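Local atomic coordinates of RagA protein (Porphyromonas gingivalis, PDB entry 6SLN), a protein that probably acts as a TonB-dependent receptor that carries nutrients across the bacterial outer membrane. Residues S184-A189 / N201-I206; L570-R575 / N592-R597; L739-T744 / A755-N760. All coordinates share one frame; numbering follows the deposited sequence.

How the interactions relate
Following the chain from the N terminus, interaction 1 comes first and closes an eleven-residue loop within the plug domain. Interaction 2 then closes a beta hairpin of the barrel wall, and interaction 3 closes another farther along the chain. The three loops follow in series, neither nesting nor crossing. In space the plug pair lies between the two barrel pairs, its centre about 18 Å from that of interaction 2 and about 19 Å from that of interaction 3. Ile-194, in the loop closed by interaction 1, touches Phe-573 and Arg-575 of interaction 2. Asp-738 joins interactions 1 and 3, salt-bridged to Lys-187 and hydrogen-bonded to Asn-760.

Interaction 1 of 3, residues S184-A189 / N201-I206; sequences SVLKDA and NGVVFI
Val-203 O draws two groups of the facing strand: Leu-186 N donates a hydrogen bond to it over 2.9 Å, nearly straight at 173°, and the CA-H of Val-185 makes a longer contact, with Val-185 CA 3.6 Å from Val-203 O. The return bond, from Val-203 N to Leu-186 O, spans 3.2 Å and approaches a lone pair in the carbonyl plane. Two residues along, Ser-184 and Phe-205 form a second hydrogen-bonded pair, with Ser-184 N 2.9 Å from Phe-205 O and the reciprocal bond equally short. Between them Val-185 and Val-204 make the non-hydrogen-bonded pair. The two short strands run at 161°, antiparallel with some twist.

Among the side chains, Leu-186 and Val-203 lie alongside each other on the face they share with Ser-184 and Phe-205. CG of Leu-186 is anti to the carbonyl carbon (chi1 -41°), which lays CD1 beside Val-203 CB at 3.9 Å. Branched and apolar residues suit this buried place, where Ile-161 of the neighbouring strand also packs on Val-203. Small Ser-184 can sit beside Phe-205, whose ring leads away from the strand 184-186. Gly-202 enters the pair with a positive phi, a conformation glycine adopts easily because it has no CB to meet the preceding carbonyl.

Backbone bonds from Val-185 to Ala-103 and from Val-204 to Leu-159 and Ile-161 extend the array on both sides. The arrangement is an inner antiparallel pair of the mixed five-stranded sheet in the plug domain of a TonB-dependent receptor.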
loop_
_atom_site.group_PDB
_atom_site.type_symbol
_atom_site.label_atom_id
_atom_site.label_comp_id
_atom_site.label_asym_id
_atom_site.label_seq_id
_atom_site.Cartn_x
_atom_site.Cartn_y
_atom_site.Cartn_z
ATOM N N SER A 184 -29.041 22.178 -16.212
ATOM C CA SER A 184 -30.474 22.110 -15.969
ATOM C C SER A 184 -30.719 21.542 -14.579
ATOM O O SER A 184 -30.120 20.530 -14.198
ATOM C CB SER A 184 -31.176 21.252 -17.022
ATOM O OG SER A 184 -30.904 21.709 -18.334
ATOM N N VAL A 185 -31.573 22.202 -13.809
ATOM C CA VAL A 185 -31.946 21.707 -12.493
ATOM C C VAL A 185 -33.383 21.225 -12.585
ATOM O O VAL A 185 -34.282 21.996 -12.941
ATOM C CB VAL A 185 -31.759 22.771 -11.401
ATOM C CG1 VAL A 185 -32.116 22.199 -10.025
ATOM C CG2 VAL A 185 -30.314 23.246 -11.406
ATOM N N LEU A 186 -33.586 19.938 -12.300
ATOM C CA LEU A 186 -34.897 19.307 -12.366
ATOM C C LEU A 186 -35.460 19.157 -10.955
ATOM O O LEU A 186 -34.861 18.481 -10.108
ATOM C CB LEU A 186 -34.808 17.950 -13.056
ATOM C CG LEU A 186 -33.908 17.842 -14.276
ATOM C CD1 LEU A 186 -34.020 16.458 -14.803
ATOM C CD2 LEU A 186 -34.311 18.838 -15.336
ATOM N N LYS A 187 -36.621 19.769 -10.713
ATOM C CA LYS A 187 -37.137 19.921 -9.363
ATOM C C LYS A 187 -38.291 18.990 -9.007
ATOM O O LYS A 187 -38.493 18.732 -7.818
ATOM C CB LYS A 187 -37.587 21.373 -9.139
ATOM C CG LYS A 187 -36.566 22.399 -9.603
ATOM C CD LYS A 187 -36.857 23.807 -9.062
ATOM C CE LYS A 187 -36.948 24.839 -10.198
ATOM N NZ LYS A 187 -37.309 26.231 -9.748
ATOM N N ASP A 188 -39.045 18.483 -9.983
ATOM C CA ASP A 188 -40.271 17.744 -9.708
ATOM C C ASP A 188 -40.248 16.344 -10.316
ATOM O O ASP A 188 -39.463 16.033 -11.212
ATOM C CB ASP A 188 -41.490 18.492 -10.241
ATOM C CG ASP A 188 -41.629 18.353 -11.721
ATOM O OD1 ASP A 188 -40.848 18.997 -12.438
ATOM O OD2 ASP A 188 -42.494 17.586 -12.167
ATOM N N ALA A 189 -41.180 15.516 -9.836
ATOM C CA ALA A 189 -41.193 14.093 -10.159
ATOM C C ALA A 189 -41.435 13.835 -11.638
ATOM O O ALA A 189 -41.024 12.790 -12.163
ATOM C CB ALA A 189 -42.263 13.385 -9.332
ATOM N N ASN A 201 -34.156 13.898 -4.617
ATOM C CA ASN A 201 -33.429 15.098 -4.226
ATOM C C ASN A 201 -33.249 16.083 -5.370
ATOM O O ASN A 201 -32.618 17.136 -5.179
ATOM C CB ASN A 201 -32.066 14.729 -3.659
ATOM C CG ASN A 201 -32.163 13.871 -2.430
ATOM O OD1 ASN A 201 -33.190 13.854 -1.740
ATOM N ND2 ASN A 201 -31.082 13.156 -2.132
ATOM N N GLY A 202 -33.818 15.786 -6.530
ATOM C CA GLY A 202 -33.615 16.595 -7.706
ATOM C C GLY A 202 -32.472 16.061 -8.539
ATOM O O GLY A 202 -31.711 15.176 -8.136
ATOM N N VAL A 203 -32.351 16.604 -9.736
ATOM C CA VAL A 203 -31.311 16.153 -10.645
ATOM C C VAL A 203 -30.618 17.375 -11.226
ATOM O O VAL A 203 -31.280 18.287 -11.730
ATOM C CB VAL A 203 -31.881 15.247 -11.754
ATOM C CG1 VAL A 203 -30.853 15.065 -12.850
ATOM C CG2 VAL A 203 -32.287 13.897 -11.174
ATOM N N VAL A 204 -29.298 17.407 -11.125
ATOM C CA VAL A 204 -28.483 18.473 -11.695
ATOM C C VAL A 204 -27.826 17.891 -12.933
ATOM O O VAL A 204 -26.932 17.043 -12.834
ATOM C CB VAL A 204 -27.432 18.998 -10.702
ATOM C CG1 VAL A 204 -26.815 20.293 -11.204
ATOM C CG2 VAL A 204 -28.043 19.191 -9.317
ATOM N N PHE A 205 -28.281 18.322 -14.098
ATOM C CA PHE A 205 -27.751 17.839 -15.363
ATOM C C PHE A 205 -26.789 18.874 -15.937
ATOM O O PHE A 205 -27.195 19.999 -16.250
ATOM C CB PHE A 205 -28.882 17.554 -16.343
ATOM C CG PHE A 205 -28.477 16.690 -17.489
ATOM C CD1 PHE A 205 -27.892 17.241 -18.616
ATOM C CD2 PHE A 205 -28.674 15.322 -17.441
ATOM C CE1 PHE A 205 -27.519 16.445 -19.676
ATOM C CE2 PHE A 205 -28.308 14.524 -18.500
ATOM C CZ PHE A 205 -27.728 15.085 -19.619
ATOM N N ILE A 206 -25.524 18.492 -16.071
ATOM C CA ILE A 206 -24.504 19.330 -16.693
ATOM C C ILE A 206 -24.274 18.820 -18.109
ATOM O O ILE A 206 -23.950 17.645 -18.306
ATOM C CB ILE A 206 -23.193 19.318 -15.889
ATOM C CG1 ILE A 206 -23.433 19.820 -14.461
ATOM C CG2 ILE A 206 -22.130 20.150 -16.594
ATOM C CD1 ILE A 206 -22.221 19.706 -13.556
#

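Interaction 2 of 3, residues L570-R575 / N592-R597; sequences LSFFSR and NDQSSR. With LMT (dodecyl-beta-D-maltoside), chain Q.
Phe-572 and Asn-592 are joined by a reciprocal pair of backbone hydrogen bonds, Asn-592 N reaching Phe-572 O over 2.7 Å. Leu-570 and Gln-594 repeat the pattern, with Gln-594 N 3.0 Å from Leu-570 O. Between them, Ser-571 and Asp-593 form the non-hydrogen-bonded pair of this antiparallel hairpin, their side chains on the opposite face. Ser-571 OG approaches Asp-593 OD1, but the modelled separation is too short to be trusted; the carboxylate also has a salt bridge to Arg-591.

The polar side-chain network centres on the amide of Gln-594. Its NE2 donates to O2' of the dodecyl maltoside over 2.6 Å, at 167°, and also to a water 2.8 Å from NE2. That water is also within bonding distance of Leu-570 O and Asn-592 OD1, and can bridge the amide to either, though not to every acceptor in reach at once. Gln-594 OE1 accepts from O3' of the same sugar ring, 2.6 Å from OE1. Asn-592 turns its ND2 to Ser-604 OG of the next strand.

Van der Waals contacts flank the amide. Leu-570, with CG anti to its backbone N (chi1 -178°), brings CD2 to 3.6 Å from Gln-594 NE2. The Phe-572 ring meets the amide at its edge, the planes 37° apart, while its CZ lies 3.7 Å from C2 of the detergent's alkyl chain.

Phenylalanine meets the alkyl chain while glutamine binds sugar, and Leu-570 touches a bound phospholipid. Another protein's chain also borders the site and bonds the detergent. The site thus probably suits an amphiphile, polar at the sugar and apolar at the tail.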
loop_
_atom_site.group_PDB
_atom_site.type_symbol
_atom_site.label_atom_id
_atom_site.label_comp_id
_atom_site.label_asym_id
_atom_site.label_seq_id
_atom_site.Cartn_x
_atom_site.Cartn_y
_atom_site.Cartn_z
ATOM N N LEU A 570 -29.864 -1.408 -10.355
ATOM C CA LEU A 570 -30.470 -1.909 -11.583
ATOM C C LEU A 570 -31.814 -1.232 -11.762
ATOM O O LEU A 570 -32.607 -1.167 -10.816
ATOM C CB LEU A 570 -30.659 -3.430 -11.566
ATOM C CG LEU A 570 -31.250 -3.980 -12.875
ATOM C CD1 LEU A 570 -30.296 -3.784 -14.083
ATOM C CD2 LEU A 570 -31.627 -5.437 -12.706
ATOM N N SER A 571 -32.081 -0.755 -12.977
ATOM C CA SER A 571 -33.226 0.103 -13.222
ATOM C C SER A 571 -33.928 -0.286 -14.511
ATOM O O SER A 571 -33.279 -0.614 -15.508
ATOM C CB SER A 571 -32.781 1.562 -13.298
ATOM O OG SER A 571 -32.847 2.164 -12.026
ATOM N N PHE A 572 -35.259 -0.249 -14.484
ATOM C CA PHE A 572 -36.067 -0.355 -15.689
ATOM C C PHE A 572 -37.082 0.763 -15.635
ATOM O O PHE A 572 -37.743 0.944 -14.606
ATOM C CB PHE A 572 -36.755 -1.711 -15.794
ATOM C CG PHE A 572 -35.798 -2.874 -15.783
ATOM C CD1 PHE A 572 -35.071 -3.196 -16.911
ATOM C CD2 PHE A 572 -35.628 -3.642 -14.643
ATOM C CE1 PHE A 572 -34.188 -4.263 -16.907
ATOM C CE2 PHE A 572 -34.749 -4.705 -14.630
ATOM C CZ PHE A 572 -34.021 -5.014 -15.768
ATOM N N PHE A 573 -37.172 1.550 -16.704
ATOM C CA PHE A 573 -37.992 2.748 -16.621
ATOM C C PHE A 573 -38.704 3.018 -17.935
ATOM O O PHE A 573 -38.337 2.507 -18.995
ATOM C CB PHE A 573 -37.176 3.971 -16.200
ATOM C CG PHE A 573 -36.014 4.310 -17.110
ATOM C CD1 PHE A 573 -34.771 3.712 -16.931
ATOM C CD2 PHE A 573 -36.141 5.293 -18.099
ATOM C CE1 PHE A 573 -33.686 4.061 -17.745
ATOM C CE2 PHE A 573 -35.052 5.651 -18.925
ATOM C CZ PHE A 573 -33.832 5.038 -18.746
ATOM N N SER A 574 -39.739 3.839 -17.839
ATOM C CA SER A 574 -40.550 4.205 -18.980
ATOM C C SER A 574 -41.005 5.650 -18.838
ATOM O O SER A 574 -41.165 6.177 -17.729
ATOM C CB SER A 574 -41.776 3.300 -19.095
ATOM O OG SER A 574 -42.564 3.468 -17.937
ATOM N N ARG A 575 -41.250 6.269 -19.985
ATOM C CA ARG A 575 -41.756 7.628 -20.006
ATOM C C ARG A 575 -42.581 7.791 -21.272
ATOM O O ARG A 575 -42.133 7.412 -22.359
ATOM C CB ARG A 575 -40.613 8.640 -19.972
ATOM C CG ARG A 575 -41.085 10.076 -19.989
ATOM C CD ARG A 575 -40.311 10.894 -20.998
ATOM N NE ARG A 575 -38.979 11.255 -20.516
ATOM C CZ ARG A 575 -38.000 11.682 -21.306
ATOM N NH1 ARG A 575 -38.203 11.797 -22.612
ATOM N NH2 ARG A 575 -36.818 11.998 -20.797
ATOM N N ASN A 592 -38.867 0.956 -12.154
ATOM C CA ASN A 592 -38.560 0.074 -11.044
ATOM C C ASN A 592 -37.069 0.131 -10.779
ATOM O O ASN A 592 -36.266 0.129 -11.717
ATOM C CB ASN A 592 -38.983 -1.362 -11.328
ATOM C CG ASN A 592 -38.479 -2.332 -10.282
ATOM O OD1 ASN A 592 -37.369 -2.839 -10.383
ATOM N ND2 ASN A 592 -39.285 -2.580 -9.265
ATOM N N ASP A 593 -36.711 0.167 -9.496
ATOM C CA ASP A 593 -35.334 0.338 -9.045
ATOM C C ASP A 593 -35.007 -0.712 -7.997
ATOM O O ASP A 593 -35.794 -0.939 -7.071
ATOM C CB ASP A 593 -35.107 1.732 -8.443
ATOM C CG ASP A 593 -35.174 2.827 -9.470
ATOM O OD1 ASP A 593 -34.577 2.634 -10.545
ATOM O OD2 ASP A 593 -35.813 3.873 -9.213
ATOM N N GLN A 594 -33.842 -1.337 -8.134
ATOM C CA GLN A 594 -33.309 -2.229 -7.119
ATOM C C GLN A 594 -31.902 -1.766 -6.751
ATOM O O GLN A 594 -31.175 -1.222 -7.588
ATOM C CB GLN A 594 -33.309 -3.692 -7.619
ATOM C CG GLN A 594 -34.495 -4.059 -8.516
ATOM C CD GLN A 594 -34.297 -5.390 -9.262
ATOM O OE1 GLN A 594 -33.986 -6.423 -8.653
ATOM N NE2 GLN A 594 -34.488 -5.365 -10.581
ATOM N N SER A 595 -31.509 -1.981 -5.492
ATOM C CA SER A 595 -30.234 -1.458 -5.019
ATOM C C SER A 595 -29.525 -2.470 -4.136
ATOM O O SER A 595 -30.144 -3.086 -3.264
ATOM C CB SER A 595 -30.405 -0.160 -4.226
ATOM O OG SER A 595 -29.270 0.096 -3.405
ATOM N N SER A 596 -28.212 -2.608 -4.353
ATOM C CA SER A 596 -27.365 -3.433 -3.498
ATOM C C SER A 596 -27.469 -3.059 -2.024
ATOM O O SER A 596 -27.141 -3.885 -1.160
ATOM C CB SER A 596 -25.910 -3.296 -3.945
ATOM O OG SER A 596 -25.561 -1.935 -4.162
ATOM N N ARG A 597 -27.892 -1.822 -1.730
ATOM C CA ARG A 597 -27.901 -1.256 -0.386
ATOM C C ARG A 597 -29.030 -1.808 0.481
ATOM O O ARG A 597 -29.084 -1.503 1.677
ATOM C CB ARG A 597 -27.985 0.274 -0.497
ATOM C CG ARG A 597 -26.815 0.897 -1.317
ATOM C CD ARG A 597 -26.612 2.386 -1.001
ATOM N NE ARG A 597 -25.263 2.911 -1.224
ATOM C CZ ARG A 597 -24.981 3.988 -1.962
ATOM N NH1 ARG A 597 -25.944 4.654 -2.579
ATOM N NH2 ARG A 597 -23.729 4.407 -2.080
HETATM C C1B LMT Q . -33.078 -11.351 -7.564
HETATM C C2B LMT Q . -32.348 -10.856 -6.321
HETATM C C3B LMT Q . -31.074 -11.674 -6.099
HETATM C C4B LMT Q . -31.368 -13.189 -6.058
HETATM C C5B LMT Q . -32.173 -13.581 -7.307
HETATM C C6B LMT Q . -32.642 -15.039 -7.160
HETATM O O1B LMT Q . -32.341 -10.933 -8.650
HETATM O O2B LMT Q . -32.027 -9.542 -6.564
HETATM O O3B LMT Q . -30.410 -11.250 -4.978
HETATM O "O4'" LMT Q . -30.184 -13.904 -6.043
HETATM O O5B LMT Q . -33.287 -12.740 -7.562
HETATM O O6B LMT Q . -31.641 -15.944 -7.504
HETATM C "C1'" LMT Q . -32.899 -9.508 -12.495
HETATM C "C2'" LMT Q . -33.974 -9.079 -11.479
HETATM C "C3'" LMT Q . -33.465 -9.292 -10.027
HETATM C "C4'" LMT Q . -33.013 -10.751 -9.866
HETATM C "C5'" LMT Q . -31.931 -10.923 -10.930
HETATM C "C6'" LMT Q . -31.160 -12.195 -10.752
HETATM O "O1'" LMT Q . -33.468 -9.519 -13.732
HETATM O "O2'" LMT Q . -34.273 -7.754 -11.692
HETATM O "O3'" LMT Q . -34.436 -8.987 -9.131
HETATM O "O5'" LMT Q . -32.484 -10.842 -12.218
HETATM O "O6'" LMT Q . -30.088 -12.088 -11.568
HETATM C C1 LMT Q . -32.584 -9.427 -14.825
HETATM C C2 LMT Q . -33.379 -8.686 -15.862
HETATM C C3 LMT Q . -33.395 -9.270 -17.238
HETATM C C4 LMT Q . -32.759 -8.259 -18.153
HETATM C C5 LMT Q . -33.399 -8.269 -19.496
HETATM C C6 LMT Q . -33.671 -6.886 -19.980
HETATM C C7 LMT Q . -33.544 -6.848 -21.476
HETATM C C8 LMT Q . -33.860 -5.466 -21.962
HETATM C C9 LMT Q . -33.394 -5.157 -23.358
HETATM C C10 LMT Q . -33.592 -6.392 -24.207
HETATM O O HOH W 1 -35.116 -2.836 -11.551
#

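Interaction 3 of 3, residues L739-T744 / A755-N760; sequences LSLKGT and ASANFN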
loop_
_atom_site.group_PDB
_atom_site.type_symbol
_atom_site.label_atom_id
_atom_site.label_comp_id
_atom_site.label_asym_id
_atom_site.label_seq_id
_atom_site.Cartn_x
_atom_site.Cartn_y
_atom_site.Cartn_z
ATOM N N LEU A 739 -40.448 31.031 -7.133
ATOM C CA LEU A 739 -40.708 32.222 -7.934
ATOM C C LEU A 739 -39.458 32.601 -8.716
ATOM O O LEU A 739 -38.358 32.641 -8.157
ATOM C CB LEU A 739 -41.167 33.399 -7.071
ATOM C CG LEU A 739 -41.402 34.673 -7.886
ATOM C CD1 LEU A 739 -42.388 34.417 -9.018
ATOM C CD2 LEU A 739 -41.894 35.804 -7.009
ATOM N N SER A 740 -39.635 32.889 -10.006
ATOM C CA SER A 740 -38.528 33.194 -10.900
ATOM C C SER A 740 -38.962 34.293 -11.859
ATOM O O SER A 740 -40.045 34.216 -12.449
ATOM C CB SER A 740 -38.083 31.925 -11.650
ATOM O OG SER A 740 -37.353 32.231 -12.817
ATOM N N LEU A 741 -38.132 35.333 -11.977
ATOM C CA LEU A 741 -38.408 36.487 -12.825
ATOM C C LEU A 741 -37.172 36.836 -13.639
ATOM O O LEU A 741 -36.048 36.815 -13.127
ATOM C CB LEU A 741 -38.817 37.706 -12.004
ATOM C CG LEU A 741 -39.757 37.412 -10.843
ATOM C CD1 LEU A 741 -39.812 38.607 -9.912
ATOM C CD2 LEU A 741 -41.150 37.032 -11.362
ATOM N N LYS A 742 -37.389 37.157 -14.908
ATOM C CA LYS A 742 -36.324 37.572 -15.808
ATOM C C LYS A 742 -36.884 38.676 -16.695
ATOM O O LYS A 742 -38.085 38.706 -16.979
ATOM C CB LYS A 742 -35.796 36.373 -16.629
ATOM C CG LYS A 742 -34.906 36.698 -17.830
ATOM C CD LYS A 742 -35.702 36.871 -19.135
ATOM C CE LYS A 742 -34.787 37.245 -20.312
ATOM N NZ LYS A 742 -34.550 38.715 -20.437
ATOM N N GLY A 743 -36.018 39.599 -17.111
ATOM C CA GLY A 743 -36.483 40.687 -17.950
ATOM C C GLY A 743 -35.346 41.370 -18.675
ATOM O O GLY A 743 -34.173 41.034 -18.505
ATOM N N THR A 744 -35.721 42.331 -19.516
ATOM C CA THR A 744 -34.773 43.233 -20.163
ATOM C C THR A 744 -35.237 44.656 -19.886
ATOM O O THR A 744 -36.234 45.115 -20.448
ATOM C CB THR A 744 -34.650 42.950 -21.666
ATOM O OG1 THR A 744 -33.746 41.845 -21.866
ATOM C CG2 THR A 744 -34.107 44.180 -22.419
ATOM N N ALA A 755 -32.149 42.073 -15.952
ATOM C CA ALA A 755 -32.307 41.692 -14.556
ATOM C C ALA A 755 -32.915 40.303 -14.451
ATOM O O ALA A 755 -33.770 39.907 -15.253
ATOM C CB ALA A 755 -33.188 42.685 -13.797
ATOM N N SER A 756 -32.464 39.571 -13.450
ATOM C CA SER A 756 -32.962 38.240 -13.170
ATOM C C SER A 756 -33.188 38.167 -11.673
ATOM O O SER A 756 -32.311 38.553 -10.894
ATOM C CB SER A 756 -31.970 37.176 -13.643
ATOM O OG SER A 756 -32.018 36.026 -12.819
ATOM N N ALA A 757 -34.369 37.723 -11.273
ATOM C CA ALA A 757 -34.727 37.588 -9.872
ATOM C C ALA A 757 -35.023 36.127 -9.584
ATOM O O ALA A 757 -35.210 35.316 -10.491
ATOM C CB ALA A 757 -35.932 38.470 -9.519
ATOM N N ASN A 758 -35.096 35.795 -8.305
ATOM C CA ASN A 758 -35.067 34.394 -7.919
ATOM C C ASN A 758 -35.466 34.236 -6.458
ATOM O O ASN A 758 -34.941 34.947 -5.594
ATOM C CB ASN A 758 -33.660 33.856 -8.185
ATOM C CG ASN A 758 -33.516 32.428 -7.835
ATOM O OD1 ASN A 758 -33.761 31.562 -8.660
ATOM N ND2 ASN A 758 -33.100 32.156 -6.607
ATOM N N PHE A 759 -36.390 33.327 -6.156
ATOM C CA PHE A 759 -36.858 33.217 -4.779
ATOM C C PHE A 759 -37.524 31.867 -4.536
ATOM O O PHE A 759 -38.222 31.346 -5.409
ATOM C CB PHE A 759 -37.843 34.345 -4.436
ATOM C CG PHE A 759 -38.487 34.192 -3.089
ATOM C CD1 PHE A 759 -37.922 34.786 -1.969
ATOM C CD2 PHE A 759 -39.653 33.456 -2.931
ATOM C CE1 PHE A 759 -38.503 34.648 -0.720
ATOM C CE2 PHE A 759 -40.238 33.315 -1.682
ATOM C CZ PHE A 759 -39.666 33.916 -0.573
ATOM N N ASN A 760 -37.328 31.331 -3.328
ATOM C CA ASN A 760 -38.097 30.191 -2.839
ATOM C C ASN A 760 -38.301 30.314 -1.337
ATOM O O ASN A 760 -37.359 30.625 -0.603
ATOM C CB ASN A 760 -37.412 28.859 -3.145
ATOM C CG ASN A 760 -37.941 27.700 -2.273
ATOM O OD1 ASN A 760 -37.404 27.406 -1.202
ATOM N ND2 ASN A 760 -38.992 27.039 -2.745
#
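Leu-741 and Ala-757 pack closely in the middle of this strand pair, their CB atoms 3.9 Å apart. CG of Leu-741 is anti to the carbonyl carbon (chi1 -41°), which also brings CD1 against the Ala-757 methyl; alanine is small enough to allow so close an approach. Beneath them Ala-757 N binds Leu-741 O at 2.7 Å, whereas the return bond from Leu-741 N to Ala-757 O is 3.3 Å, its donor above the carbonyl plane. Toward one end, Leu-739 CB lies 4.3 Å from Phe-759 CB, and the two residues share two further backbone bonds.

The packing is looser at the other end and on the reverse face. Gly-743 N binds Ala-755 O at 2.9 Å, but the bond from Ala-755 N to Gly-743 O is weak, and Gly-743 offers no side chain to Ala-755. On the reverse face, Ser-740 and Asn-758, like Lys-742, which is exposed, and Ser-756, stand in non-hydrogen-bonded pairs with little contact between their side-chain ends. Lys-742 NZ curls back to Gly-743 O in a weak bond.

Asn-758 touches Ala-127 of the plug, placing this polar face inward; the leucines, alanines and phenylalanine face the other way, consistent with a lipid-facing surface. With an apolar face probably turned to lipid and a polar face turned to the plug, the pair is the antiparallel hairpin typical of a transmembrane beta-barrel.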